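Local coordinates for protein beta-fructofuranosidase (Arthrobacter, PDB 3WPU) that is an enzyme of the levansucrase/invertase family, rich in beta strands and probably built on the five-bladed beta-propeller of that family, at residues Tyr421-Met426 with Val431-Asp436; Gly358-Gly363 with Gly369-Val374. All blocks are in the same frame, centred on the assembly; numbering follows the deposited sequence.

Interaction 1. Residues Tyr421-Met426 with Val431-Asp436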
loop_
_atom_site.group_PDB
_atom_site.type_symbol
_atom_site.label_atom_id
_atom_site.label_comp_id
_atom_site.label_asym_id
_atom_site.label_seq_id
_atom_site.Cartn_x
_atom_site.Cartn_y
_atom_site.Cartn_z
ATOM N N TYR A 421 -8.809 -2.378 -4.274
ATOM C CA TYR A 421 -7.730 -3.094 -3.605
ATOM C C TYR A 421 -6.413 -2.295 -3.671
ATOM O O TYR A 421 -6.347 -1.226 -4.313
ATOM C CB TYR A 421 -7.578 -4.561 -4.097
ATOM C CG TYR A 421 -6.983 -5.416 -3.013
ATOM C CD1 TYR A 421 -7.672 -5.621 -1.831
ATOM C CD2 TYR A 421 -5.699 -5.942 -3.129
ATOM C CE1 TYR A 421 -7.127 -6.350 -0.797
ATOM C CE2 TYR A 421 -5.117 -6.650 -2.084
ATOM C CZ TYR A 421 -5.838 -6.865 -0.922
ATOM O OH TYR A 421 -5.310 -7.592 0.147
ATOM N N SER A 422 -5.419 -2.801 -2.928
ATOM C CA SER A 422 -4.094 -2.198 -2.801
ATOM C C SER A 422 -4.159 -0.721 -2.427
ATOM O O SER A 422 -3.393 0.123 -2.934
ATOM C CB SER A 422 -3.272 -2.445 -4.063
ATOM O OG SER A 422 -3.095 -3.843 -4.230
ATOM N N HIS A 423 -5.038 -0.424 -1.483
ATOM C CA HIS A 423 -5.246 0.925 -1.041
ATOM C C HIS A 423 -3.939 1.489 -0.461
ATOM O O HIS A 423 -3.070 0.751 0.032
ATOM C CB HIS A 423 -6.251 0.972 0.092
ATOM C CG HIS A 423 -7.591 0.390 -0.222
ATOM N ND1 HIS A 423 -7.780 -0.925 -0.577
ATOM C CD2 HIS A 423 -8.822 0.945 -0.162
ATOM C CE1 HIS A 423 -9.075 -1.151 -0.731
ATOM N NE2 HIS A 423 -9.726 -0.031 -0.487
ATOM N N TYR A 424 -3.837 2.801 -0.526
ATOM C CA TYR A 424 -2.672 3.502 -0.003
ATOM C C TYR A 424 -3.157 4.790 0.619
ATOM O O TYR A 424 -3.849 5.576 -0.027
ATOM C CB TYR A 424 -1.688 3.765 -1.151
ATOM C CG TYR A 424 -0.475 4.530 -0.687
ATOM C CD1 TYR A 424 0.593 3.883 -0.083
ATOM C CD2 TYR A 424 -0.427 5.901 -0.828
ATOM C CE1 TYR A 424 1.682 4.586 0.400
ATOM C CE2 TYR A 424 0.671 6.623 -0.366
ATOM C CZ TYR A 424 1.718 5.975 0.222
ATOM O OH TYR A 424 2.840 6.667 0.688
ATOM N N VAL A 425 -2.782 5.007 1.892
ATOM C CA VAL A 425 -3.221 6.172 2.655
ATOM C C VAL A 425 -2.211 7.314 2.477
ATOM O O VAL A 425 -1.023 7.154 2.757
ATOM C CB VAL A 425 -3.377 5.840 4.163
ATOM C CG1 VAL A 425 -4.016 7.009 4.880
ATOM C CG2 VAL A 425 -4.207 4.563 4.340
ATOM N N MET A 426 -2.729 8.443 2.009
ATOM C CA MET A 426 -1.973 9.618 1.635
ATOM C C MET A 426 -2.167 10.685 2.695
ATOM O O MET A 426 -3.056 10.585 3.545
ATOM C CB MET A 426 -2.487 10.134 0.289
ATOM C CG MET A 426 -2.447 9.058 -0.767
ATOM S SD MET A 426 -2.805 9.576 -2.464
ATOM C CE MET A 426 -4.541 10.018 -2.307
ATOM N N VAL A 431 -7.300 8.365 0.415
ATOM C CA VAL A 431 -6.990 6.976 0.165
ATOM C C VAL A 431 -7.196 6.695 -1.312
ATOM O O VAL A 431 -8.303 6.887 -1.853
ATOM C CB VAL A 431 -7.849 6.011 1.011
ATOM C CG1 VAL A 431 -7.437 4.573 0.709
ATOM C CG2 VAL A 431 -7.726 6.332 2.514
ATOM N N GLN A 432 -6.122 6.270 -1.976
ATOM C CA GLN A 432 -6.194 5.869 -3.391
ATOM C C GLN A 432 -6.153 4.349 -3.460
ATOM O O GLN A 432 -5.613 3.702 -2.592
ATOM C CB GLN A 432 -5.056 6.484 -4.206
ATOM C CG GLN A 432 -3.632 6.188 -3.725
ATOM C CD GLN A 432 -2.927 5.077 -4.467
ATOM O OE1 GLN A 432 -3.552 4.268 -5.189
ATOM N NE2 GLN A 432 -1.620 5.018 -4.300
ATOM N N SER A 433 -6.785 3.776 -4.492
ATOM C CA SER A 433 -6.886 2.323 -4.624
ATOM C C SER A 433 -7.162 2.013 -6.096
ATOM O O SER A 433 -7.516 2.930 -6.821
ATOM C CB SER A 433 -8.052 1.799 -3.770
ATOM O OG SER A 433 -9.304 2.359 -4.138
ATOM N N PHE A 434 -6.992 0.756 -6.504
ATOM C CA PHE A 434 -7.344 0.358 -7.873
ATOM C C PHE A 434 -8.589 -0.473 -7.845
ATOM O O PHE A 434 -8.883 -1.189 -6.897
ATOM C CB PHE A 434 -6.183 -0.381 -8.567
ATOM C CG PHE A 434 -6.098 -1.856 -8.246
ATOM C CD1 PHE A 434 -6.815 -2.800 -8.959
ATOM C CD2 PHE A 434 -5.334 -2.314 -7.185
ATOM C CE1 PHE A 434 -6.737 -4.154 -8.646
ATOM C CE2 PHE A 434 -5.251 -3.657 -6.859
ATOM C CZ PHE A 434 -5.976 -4.589 -7.574
ATOM N N ILE A 435 -9.283 -0.465 -8.978
ATOM C CA ILE A 435 -10.509 -1.246 -9.141
ATOM C C ILE A 435 -10.224 -2.661 -9.638
ATOM O O ILE A 435 -9.515 -2.851 -10.648
ATOM C CB ILE A 435 -11.417 -0.566 -10.179
ATOM C CG1 ILE A 435 -11.844 0.824 -9.701
ATOM C CG2 ILE A 435 -12.650 -1.429 -10.442
ATOM C CD1 ILE A 435 -12.594 1.650 -10.727
ATOM N N ASP A 436 -10.767 -3.656 -8.946
ATOM C CA ASP A 436 -10.533 -5.027 -9.353
ATOM C C ASP A 436 -11.763 -5.456 -10.128
ATOM O O ASP A 436 -11.686 -5.632 -11.351
ATOM C CB ASP A 436 -10.238 -5.943 -8.173
ATOM C CG ASP A 436 -9.782 -7.330 -8.611
ATOM O OD1 ASP A 436 -9.897 -7.679 -9.802
ATOM O OD2 ASP A 436 -9.339 -8.087 -7.744
HETATM O O HOH W 1 -2.666 1.590 -5.252
#
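Y424 and Q432 pair across an antiparallel beta hairpin of strands 423-425 and 430-434. Their backbones exchange two hydrogen bonds, Y424 N to Q432 O at 2.9 Å and Q432 N to Y424 O at 3.1 Å. Y421 and F434 form a second hydrogen-bonded pair. The register shifts by one residue between these pairs, a beta bulge.

The packing is tight at the bulge. S433 CB lies over one face of the H423 ring, 3.9 Å from its centroid, in a CH-pi contact. CG1 of V431 comes to the edge of the same ring, near its plane. CG of F434 is wedged between its own N and C (chi1 83°). This swings CE2 to 3.7 Å from Y421 CB.

The contact is looser at V425 and V431, where the two CG2 atoms are 4.3 Å apart. All the touching residues are buried, yet the hairpin still holds a water, which links S422 O and Q432 OE1. D436 OD2 hydrogen-bonds to a glycerol.

Q432 NE2 bonds to T77 O. The same NE2 approaches Y424 CB to 3.4 Å, with the amide and ring planes 46° apart.

Interaction 2. Residues Gly358-Gly363 with Gly369-Val374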
loop_
_atom_site.group_PDB
_atom_site.type_symbol
_atom_site.label_atom_id
_atom_site.label_comp_id
_atom_site.label_asym_id
_atom_site.label_seq_id
_atom_site.Cartn_x
_atom_site.Cartn_y
_atom_site.Cartn_z
ATOM N N GLY A 358 -11.115 -13.620 1.451
ATOM C CA GLY A 358 -10.778 -15.060 1.351
ATOM C C GLY A 358 -9.537 -15.535 2.095
ATOM O O GLY A 358 -9.347 -16.736 2.287
ATOM N N THR A 359 -8.674 -14.614 2.497
ATOM C CA THR A 359 -7.466 -14.960 3.204
ATOM C C THR A 359 -7.672 -15.051 4.712
ATOM O O THR A 359 -6.751 -15.438 5.417
ATOM C CB THR A 359 -6.361 -13.932 2.912
ATOM O OG1 THR A 359 -6.896 -12.624 3.090
ATOM C CG2 THR A 359 -5.852 -14.072 1.507
ATOM N N PHE A 360 -8.851 -14.706 5.227
ATOM C CA PHE A 360 -9.144 -14.929 6.633
ATOM C C PHE A 360 -9.182 -16.414 6.985
ATOM O O PHE A 360 -9.702 -17.234 6.232
ATOM C CB PHE A 360 -10.462 -14.269 7.078
ATOM C CG PHE A 360 -10.345 -12.785 7.329
ATOM C CD1 PHE A 360 -9.712 -12.310 8.483
ATOM C CD2 PHE A 360 -10.895 -11.854 6.456
ATOM C CE1 PHE A 360 -9.625 -10.943 8.723
ATOM C CE2 PHE A 360 -10.798 -10.487 6.690
ATOM C CZ PHE A 360 -10.147 -10.031 7.835
ATOM N N ALA A 361 -8.649 -16.739 8.158
ATOM C CA ALA A 361 -8.627 -18.115 8.644
ATOM C C ALA A 361 -10.002 -18.665 8.979
ATOM O O ALA A 361 -10.981 -17.920 9.172
ATOM C CB ALA A 361 -7.771 -18.188 9.882
ATOM N N ALA A 362 -10.036 -19.985 9.161
ATOM C CA ALA A 362 -11.253 -20.648 9.568
ATOM C C ALA A 362 -11.902 -19.976 10.771
ATOM O O ALA A 362 -11.238 -19.603 11.736
ATOM C CB ALA A 362 -10.993 -22.125 9.848
ATOM N N GLY A 363 -13.207 -19.794 10.685
ATOM C CA GLY A 363 -13.987 -19.188 11.753
ATOM C C GLY A 363 -13.987 -17.659 11.727
ATOM O O GLY A 363 -14.724 -17.038 12.482
ATOM N N GLY A 369 -10.142 -4.942 2.084
ATOM C CA GLY A 369 -9.804 -3.535 2.239
ATOM C C GLY A 369 -8.761 -3.236 3.285
ATOM O O GLY A 369 -7.899 -4.067 3.558
ATOM N N VAL A 370 -8.863 -2.039 3.830
ATOM C CA VAL A 370 -7.836 -1.508 4.723
ATOM C C VAL A 370 -8.095 -1.869 6.165
ATOM O O VAL A 370 -9.146 -1.539 6.725
ATOM C CB VAL A 370 -7.769 0.048 4.644
ATOM C CG1 VAL A 370 -6.630 0.553 5.533
ATOM C CG2 VAL A 370 -7.615 0.511 3.205
ATOM N N TYR A 371 -7.063 -2.425 6.788
ATOM C CA TYR A 371 -7.046 -2.708 8.209
ATOM C C TYR A 371 -5.973 -1.821 8.798
ATOM O O TYR A 371 -5.007 -1.475 8.112
ATOM C CB TYR A 371 -6.807 -4.209 8.446
ATOM C CG TYR A 371 -8.027 -4.996 8.008
ATOM C CD1 TYR A 371 -8.217 -5.317 6.682
ATOM C CD2 TYR A 371 -9.028 -5.317 8.921
ATOM C CE1 TYR A 371 -9.346 -6.001 6.261
ATOM C CE2 TYR A 371 -10.169 -5.989 8.513
ATOM C CZ TYR A 371 -10.340 -6.293 7.185
ATOM O OH TYR A 371 -11.501 -6.971 6.824
ATOM N N GLY A 372 -6.183 -1.401 10.029
ATOM C CA GLY A 372 -5.191 -0.560 10.691
ATOM C C GLY A 372 -5.106 -0.742 12.165
ATOM O O GLY A 372 -5.972 -1.343 12.817
ATOM N N PHE A 373 -4.022 -0.179 12.704
ATOM C CA PHE A 373 -3.539 -0.459 14.049
ATOM C C PHE A 373 -2.830 0.789 14.567
ATOM O O PHE A 373 -2.143 1.438 13.800
ATOM C CB PHE A 373 -2.571 -1.655 14.023
ATOM C CG PHE A 373 -3.138 -2.872 13.344
ATOM C CD1 PHE A 373 -3.764 -3.877 14.062
ATOM C CD2 PHE A 373 -3.060 -2.966 11.962
ATOM C CE1 PHE A 373 -4.321 -4.972 13.419
ATOM C CE2 PHE A 373 -3.612 -4.049 11.309
ATOM C CZ PHE A 373 -4.241 -5.049 12.036
ATOM N N VAL A 374 -3.008 1.140 15.845
ATOM C CA VAL A 374 -2.387 2.356 16.343
ATOM C C VAL A 374 -1.638 2.091 17.627
ATOM O O VAL A 374 -2.058 1.288 18.449
ATOM C CB VAL A 374 -3.450 3.467 16.557
ATOM C CG1 VAL A 374 -4.479 3.118 17.628
ATOM C CG2 VAL A 374 -2.764 4.794 16.834
#
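In F360 and Y371 alike, CG is turned opposite the residue's own C and lies next to its N (chi1 -79° and -70°). With these torsions the two rings extend from opposite directions and meet between the loop 358-363 and the strand 369-374. The CB of Y371 already points toward the loop. The CB of F360 does not point at the strand, but the ring beyond it comes nearer.

The rings form an offset edge-to-face pair. The edge of F360 is directed to the face of Y371. The ring centroids are 5.8 Å apart and the planes are 74° apart. The far end of F360 does the touching. Its CZ lies 3.8 Å from Y371 CZ and 3.5 Å from Y371 OH. CE2 of F360 is 3.6 Å from the same OH. Y371 CE2 lies a little farther off, 4.1 Å from F360 CZ. The phenol oxygen sits at the edge of the F360 ring, near its plane. It is not left without a polar partner, since Y371 OH bonds to P367 O, just before the strand.

The contact is small and is carried by these two buried side chains alone. This edge-to-face pair ties the loop back to the strand that follows it.

L36 of helix 30-38 touches both F360 and Y371, and the W28 ring meets that of Y371. The loop leaves strand 348-355, which is the antiparallel neighbour of strand 369-375 in the same sheet.

How the interactions relate
Interaction 2 comes first along the chain and closes before interaction 1 opens. Their centres are 16 Å apart, with interaction 1 about 7 Å from the chain centre and interaction 2 about 15 Å. Strand 369-375 and the hairpin belong to different antiparallel sheets. These are probably neighbouring blades of the propeller. The sheets meet directly, with H423 CG 3.4 Å from V370 CG2. Strand 348-355 is common ground: its I354 touches both H423 and V370, and its F352 touches V425 and V370. The hairpin thus packs against side chains of strands 340-345, 348-355 and 369-375, in the sheet whose outlying loop carries F360.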